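Local coordinates for putative gamma-hydroxymuconic semialdehyde dehydrogenase (Pseudomonas, PDB 4GO3), which probably oxidises an aldehyde, presumably gamma-hydroxymuconic semialdehyde, to the corresponding acid with a nicotinamide cofactor, at residues Gly113-Ala116 and Asp117-Gly121; Thr324-Leu327 and Arg328-Arg331; Leu333-Ile336 and Asp337-Ile340. The protein carries 2 engineered substitutions. All blocks are in the same frame, centred on the assembly; numbering follows the deposited sequence.

Contact 1: residues Gly113-Ala116 and Asp117-Gly121; sequences GGMA and DKIEG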
loop_
_atom_site.group_PDB
_atom_site.type_symbol
_atom_site.label_atom_id
_atom_site.label_comp_id
_atom_site.label_asym_id
_atom_site.label_seq_id
_atom_site.Cartn_x
_atom_site.Cartn_y
_atom_site.Cartn_z
ATOM N N GLY A 113 -4.597 -7.940 -20.702
ATOM C CA GLY A 113 -5.869 -8.152 -21.332
ATOM C C GLY A 113 -6.322 -9.551 -21.044
ATOM O O GLY A 113 -7.495 -9.836 -21.020
ATOM N N GLY A 114 -5.375 -10.439 -20.832
ATOM C CA GLY A 114 -5.698 -11.801 -20.512
ATOM C C GLY A 114 -5.649 -12.003 -19.021
ATOM O O GLY A 114 -6.010 -13.050 -18.520
ATOM N N MET A 115 -5.204 -10.984 -18.311
ATOM C CA MET A 115 -5.137 -11.033 -16.866
ATOM C C MET A 115 -6.463 -10.658 -16.261
ATOM O O MET A 115 -6.721 -10.950 -15.119
ATOM C CB MET A 115 -4.039 -10.100 -16.357
ATOM C CG MET A 115 -4.118 -9.744 -14.896
ATOM S SD MET A 115 -3.759 -11.091 -13.775
ATOM C CE MET A 115 -2.071 -11.452 -14.136
ATOM N N ALA A 116 -7.304 -10.029 -17.061
ATOM C CA ALA A 116 -8.554 -9.437 -16.626
ATOM C C ALA A 116 -9.558 -10.377 -16.002
ATOM O O ALA A 116 -10.087 -10.105 -14.948
ATOM C CB ALA A 116 -9.183 -8.721 -17.770
ATOM N N ASP A 117 -9.856 -11.471 -16.677
ATOM C CA ASP A 117 -10.812 -12.421 -16.135
ATOM C C ASP A 117 -10.084 -13.490 -15.392
ATOM O O ASP A 117 -10.579 -14.590 -15.250
ATOM C CB ASP A 117 -11.675 -13.049 -17.220
ATOM C CG ASP A 117 -10.919 -13.319 -18.452
ATOM O OD1 ASP A 117 -9.776 -12.875 -18.535
ATOM O OD2 ASP A 117 -11.455 -13.965 -19.337
ATOM N N LYS A 118 -8.886 -13.195 -14.919
ATOM C CA LYS A 118 -8.140 -14.137 -14.110
ATOM C C LYS A 118 -7.889 -13.540 -12.740
ATOM O O LYS A 118 -7.190 -14.097 -11.927
ATOM C CB LYS A 118 -6.825 -14.516 -14.788
ATOM C CG LYS A 118 -6.909 -14.550 -16.285
ATOM C CD LYS A 118 -6.870 -15.942 -16.837
ATOM C CE LYS A 118 -7.329 -15.963 -18.275
ATOM N NZ LYS A 118 -7.560 -14.607 -18.866
ATOM N N ILE A 119 -8.477 -12.382 -12.510
ATOM C CA ILE A 119 -8.398 -11.703 -11.237
ATOM C C ILE A 119 -9.475 -12.304 -10.362
ATOM O O ILE A 119 -10.663 -12.069 -10.573
ATOM C CB ILE A 119 -8.657 -10.200 -11.418
ATOM C CG1 ILE A 119 -7.587 -9.581 -12.313
ATOM C CG2 ILE A 119 -8.678 -9.496 -10.086
ATOM C CD1 ILE A 119 -7.794 -8.095 -12.618
ATOM N N GLU A 120 -9.069 -13.090 -9.376
ATOM C CA GLU A 120 -10.052 -13.851 -8.613
ATOM C C GLU A 120 -10.101 -13.481 -7.156
ATOM O O GLU A 120 -9.084 -13.133 -6.566
ATOM C CB GLU A 120 -9.788 -15.344 -8.761
ATOM C CG GLU A 120 -9.981 -15.819 -10.172
ATOM C CD GLU A 120 -9.795 -17.304 -10.323
ATOM O OE1 GLU A 120 -9.401 -17.967 -9.330
ATOM O OE2 GLU A 120 -10.061 -17.807 -11.434
ATOM N N GLY A 121 -11.300 -13.553 -6.587
ATOM C CA GLY A 121 -11.475 -13.352 -5.167
ATOM C C GLY A 121 -11.213 -14.674 -4.485
ATOM O O GLY A 121 -10.626 -15.584 -5.063
#

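Contact 2: residues Thr324-Leu327 and Arg328-Arg331; sequences TSAL and RRDR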
loop_
_atom_site.group_PDB
_atom_site.type_symbol
_atom_site.label_atom_id
_atom_site.label_comp_id
_atom_site.label_asym_id
_atom_site.label_seq_id
_atom_site.Cartn_x
_atom_site.Cartn_y
_atom_site.Cartn_z
ATOM N N THR A 324 16.534 13.151 -22.991
ATOM C CA THR A 324 15.298 13.662 -23.568
ATOM C C THR A 324 15.003 15.132 -23.213
ATOM O O THR A 324 14.216 15.790 -23.887
ATOM C CB THR A 324 14.101 12.751 -23.263
ATOM O OG1 THR A 324 13.283 13.351 -22.258
ATOM C CG2 THR A 324 14.577 11.406 -22.804
ATOM N N SER A 325 15.651 15.651 -22.181
ATOM C CA SER A 325 15.503 17.073 -21.864
ATOM C C SER A 325 16.841 17.788 -21.697
ATOM O O SER A 325 17.825 17.209 -21.241
ATOM C CB SER A 325 14.640 17.291 -20.615
ATOM O OG SER A 325 15.450 17.326 -19.454
ATOM N N ALA A 326 16.859 19.060 -22.069
ATOM C CA ALA A 326 18.040 19.897 -21.904
ATOM C C ALA A 326 18.444 19.975 -20.438
ATOM O O ALA A 326 19.620 19.902 -20.101
ATOM C CB ALA A 326 17.783 21.265 -22.444
ATOM N N LEU A 327 17.476 20.143 -19.564
ATOM C CA LEU A 327 17.757 20.095 -18.149
ATOM C C LEU A 327 18.432 18.772 -17.734
ATOM O O LEU A 327 19.451 18.802 -17.076
ATOM C CB LEU A 327 16.483 20.360 -17.353
ATOM C CG LEU A 327 16.523 21.266 -16.127
ATOM C CD1 LEU A 327 15.910 20.527 -14.966
ATOM C CD2 LEU A 327 17.927 21.706 -15.790
ATOM N N ARG A 328 17.859 17.638 -18.096
ATOM C CA ARG A 328 18.505 16.385 -17.783
ATOM C C ARG A 328 19.951 16.497 -18.211
ATOM O O ARG A 328 20.854 16.278 -17.422
ATOM C CB ARG A 328 17.832 15.232 -18.509
ATOM C CG ARG A 328 18.033 13.905 -17.840
ATOM C CD ARG A 328 18.791 14.089 -16.580
ATOM N NE ARG A 328 18.053 13.578 -15.450
ATOM C CZ ARG A 328 17.326 14.328 -14.641
ATOM N NH1 ARG A 328 17.252 15.629 -14.850
ATOM N NH2 ARG A 328 16.679 13.779 -13.621
ATOM N N ARG A 329 20.175 16.853 -19.460
ATOM C CA ARG A 329 21.516 16.985 -19.955
ATOM C C ARG A 329 22.372 17.781 -18.994
ATOM O O ARG A 329 23.482 17.404 -18.682
ATOM C CB ARG A 329 21.496 17.654 -21.310
ATOM C CG ARG A 329 22.826 17.673 -21.966
ATOM C CD ARG A 329 23.437 19.030 -21.840
ATOM N NE ARG A 329 22.536 20.093 -22.262
ATOM C CZ ARG A 329 22.332 20.431 -23.525
ATOM N NH1 ARG A 329 22.959 19.781 -24.489
ATOM N NH2 ARG A 329 21.499 21.411 -23.829
ATOM N N ASP A 330 21.842 18.890 -18.519
ATOM C CA ASP A 330 22.616 19.836 -17.774
ATOM C C ASP A 330 22.966 19.243 -16.472
ATOM O O ASP A 330 23.966 19.561 -15.884
ATOM C CB ASP A 330 21.805 21.089 -17.501
ATOM C CG ASP A 330 21.496 21.874 -18.734
ATOM O OD1 ASP A 330 21.884 21.453 -19.815
ATOM O OD2 ASP A 330 20.847 22.908 -18.631
ATOM N N ARG A 331 22.084 18.399 -15.979
ATOM C CA ARG A 331 22.267 17.824 -14.680
ATOM C C ARG A 331 23.270 16.731 -14.773
ATOM O O ARG A 331 24.089 16.582 -13.908
ATOM C CB ARG A 331 20.963 17.269 -14.162
ATOM C CG ARG A 331 20.114 18.273 -13.426
ATOM C CD ARG A 331 18.814 17.638 -13.022
ATOM N NE ARG A 331 19.008 16.675 -11.952
ATOM C CZ ARG A 331 18.764 16.936 -10.681
ATOM N NH1 ARG A 331 18.318 18.121 -10.334
ATOM N NH2 ARG A 331 18.956 16.016 -9.762
#

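Contact 3: residues Leu333-Ile336 and Asp337-Ile340; sequences LSYI and DIAI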
loop_
_atom_site.group_PDB
_atom_site.type_symbol
_atom_site.label_atom_id
_atom_site.label_comp_id
_atom_site.label_asym_id
_atom_site.label_seq_id
_atom_site.Cartn_x
_atom_site.Cartn_y
_atom_site.Cartn_z
ATOM N N LEU A 333 25.691 16.454 -16.858
ATOM C CA LEU A 333 26.999 17.084 -16.958
ATOM C C LEU A 333 27.474 17.579 -15.590
ATOM O O LEU A 333 28.625 17.365 -15.204
ATOM C CB LEU A 333 26.987 18.211 -17.993
ATOM C CG LEU A 333 26.649 17.718 -19.403
ATOM C CD1 LEU A 333 26.674 18.841 -20.397
ATOM C CD2 LEU A 333 27.614 16.644 -19.828
ATOM N N SER A 334 26.586 18.230 -14.853
ATOM C CA SER A 334 26.900 18.610 -13.482
ATOM C C SER A 334 27.434 17.416 -12.706
ATOM O O SER A 334 28.507 17.498 -12.118
ATOM C CB SER A 334 25.669 19.168 -12.771
ATOM O OG SER A 334 24.974 20.049 -13.627
ATOM N N TYR A 335 26.689 16.319 -12.702
ATOM C CA TYR A 335 27.104 15.081 -12.049
ATOM C C TYR A 335 28.497 14.646 -12.488
ATOM O O TYR A 335 29.330 14.259 -11.674
ATOM C CB TYR A 335 26.102 13.965 -12.361
ATOM C CG TYR A 335 24.913 13.950 -11.453
ATOM C CD1 TYR A 335 23.633 13.802 -11.944
ATOM C CD2 TYR A 335 25.073 14.093 -10.098
ATOM C CE1 TYR A 335 22.555 13.800 -11.108
ATOM C CE2 TYR A 335 24.003 14.086 -9.259
ATOM C CZ TYR A 335 22.751 13.940 -9.762
ATOM O OH TYR A 335 21.710 13.931 -8.877
ATOM N N ILE A 336 28.742 14.698 -13.786
ATOM C CA ILE A 336 30.048 14.383 -14.324
ATOM C C ILE A 336 31.114 15.271 -13.703
ATOM O O ILE A 336 32.150 14.789 -13.240
ATOM C CB ILE A 336 30.070 14.549 -15.832
ATOM C CG1 ILE A 336 29.392 13.348 -16.491
ATOM C CG2 ILE A 336 31.488 14.685 -16.312
ATOM C CD1 ILE A 336 29.262 13.482 -18.002
ATOM N N ASP A 337 30.838 16.556 -13.710
ATOM C CA ASP A 337 31.724 17.506 -13.111
ATOM C C ASP A 337 31.926 17.175 -11.662
ATOM O O ASP A 337 32.993 17.356 -11.145
ATOM C CB ASP A 337 31.178 18.916 -13.251
ATOM C CG ASP A 337 31.309 19.442 -14.631
ATOM O OD1 ASP A 337 32.145 18.911 -15.354
ATOM O OD2 ASP A 337 30.581 20.367 -15.014
ATOM N N ILE A 338 30.889 16.755 -10.968
ATOM C CA ILE A 338 31.063 16.545 -9.555
ATOM C C ILE A 338 31.648 15.158 -9.342
ATOM O O ILE A 338 32.403 14.922 -8.411
ATOM C CB ILE A 338 29.770 16.857 -8.764
ATOM C CG1 ILE A 338 28.844 15.654 -8.696
ATOM C CG2 ILE A 338 29.041 18.015 -9.400
ATOM C CD1 ILE A 338 28.594 15.168 -7.304
ATOM N N ALA A 339 31.343 14.254 -10.252
ATOM C CA ALA A 339 31.998 12.972 -10.247
ATOM C C ALA A 339 33.501 13.186 -10.266
ATOM O O ALA A 339 34.236 12.490 -9.594
ATOM C CB ALA A 339 31.580 12.174 -11.444
ATOM N N ILE A 340 33.957 14.139 -11.060
ATOM C CA ILE A 340 35.370 14.417 -11.143
ATOM C C ILE A 340 36.075 15.269 -10.099
ATOM O O ILE A 340 37.121 14.898 -9.585
ATOM C CB ILE A 340 35.690 15.263 -12.358
ATOM C CG1 ILE A 340 35.605 14.409 -13.622
ATOM C CG2 ILE A 340 37.059 15.861 -12.208
ATOM C CD1 ILE A 340 35.160 15.157 -14.837
#

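Contact 1: residues Gly113-Ala116 and Asp117-Gly121
Met115 and Lys118 close a beta turn just after helix 94-113, the backbone N of Lys118 giving a hydrogen bond to Met115 O over 3.1 Å with an N-H...O angle of 149°. Ala116 and Asp117, at the two central positions, have backbone angles near those of a type I turn. The donor approaches from above the carbonyl plane of Met115, 61° out of it, as the tight reversal brings Lys118 N back over the peptide group. The chain then extends through Ile119 and Glu120 towards strand 122-124.

Among the side chains, Met115 and Ile119 make the apolar contact: Met115 CG lies 4.3 Å from Ile119 CG1. In Ile119, CG1 stands beside its own backbone N and opposite the carbonyl carbon (chi1 -62°), which swings this branch back over the turn. Both residues also touch Ile464 of helix 460-466, and Met115 adds Phe461, so the apolar side of the turn packs on that helix. Asp117, more exposed, touches Ala61 and Ala62 at the start of helix 61-77. Ile119 CG1 lies near the carbonyl oxygens of both Met115 and Ala116, 3.7 Å from Ala116 O.

Contact 2: residues Thr324-Leu327 and Arg328-Arg331
Ser325 meets Arg328 through the N-cap of helix 326-341: Ser325 OG accepts the backbone N-H of Arg328 over 2.8 Å, nearly straight at 169°. The same hydroxyl oxygen lies 3.3 Å from Arg328 CB, at the root of a side chain that belongs to the NAD(+) site, although no cofactor is bound to this chain. Next to the cap, Arg329 N reaches back to Ser325 O at 3.0 Å, so the serine holds two successive N-H groups of the first turn, one by side chain and one by backbone. With an alanine in place of Ser325, the N-H of Arg328 would probably lose its capping acceptor and the start of the helix would be less firmly fixed.

Further round, Arg329 and Asp330 form a salt bridge, Arg329 NE to Asp330 OD1 2.9 Å, with the carboxylate oxygen at the edge of the guanidinium and in its plane. Arg329 CG is anti to the backbone N (chi1 -173°), and bends farther along the chain bring Arg329 NH2 to 4.0 Å from Ala326 CB.

Beyond these, Thr324 N bonds Gln279 OE1 in the loop between helix 262-274 and strand 286-290. Arg328 touches Trp148, ahead of helix 151-164, and Phe383, ahead of strand 386-392, while Ala326 rests on Phe362, before strand 367-370.

Contact 3: residues Leu333-Ile336 and Asp337-Ile340
Leu333 and Asp337 are one turn apart within helix 326-341, joined by Asp337 N to Leu333 O at 2.8 Å in a nearly straight bond (169°), and Ile340 N repeats the pattern three residues on, with Ile336 O at 2.9 Å.

Two apolar pairs run along the helix. Ile336 CG2 comes to 4.0 Å from Ile340 CD1, and these two side chains cross obliquely. Tyr335 is met by Ile338 at the ring's edge, near the ring plane, with Tyr335 CD2 4.3 Å from Ile338 CG1. That branch sits between the backbone N and the carbonyl carbon of Ile338 (chi1 87°), an orientation that sends it back towards the preceding turn and the tyrosine. Both Tyr335 and Ile338 also touch Arg376. On a more exposed side, Ser334 OG turns back to Asp330 O, a hydrogen bond within the same helix.

Ile336 and Ala339 both press on Phe386 of strand 386-392, while Leu333 touches Val364. The arrangement is that of a helix laid by one apolar side against a sheet, here the seven-stranded sheet that belongs to the catalytic domain of aldehyde dehydrogenases.

From the N terminus, contact 1 comes first, a turn between helix 94-113 and strand 122-124 that packs towards helices 61-77 and 460-466. About two hundred residues later the chain enters helix 326-341, where contact 2 forms the first turn and contact 3 follows two turns farther on. All three are local and in series; none encloses or crosses another. Contacts 2 and 3, with centres about 13 Å apart, share helix 326-341, which has Arg328 of the NAD(+) site near its start and packs by Ile336 and Ala339 on strand 386-392. Contact 1 lies on the opposite side of the chain's centre, its centre about 40 Å from that of contact 2, with no touch between them.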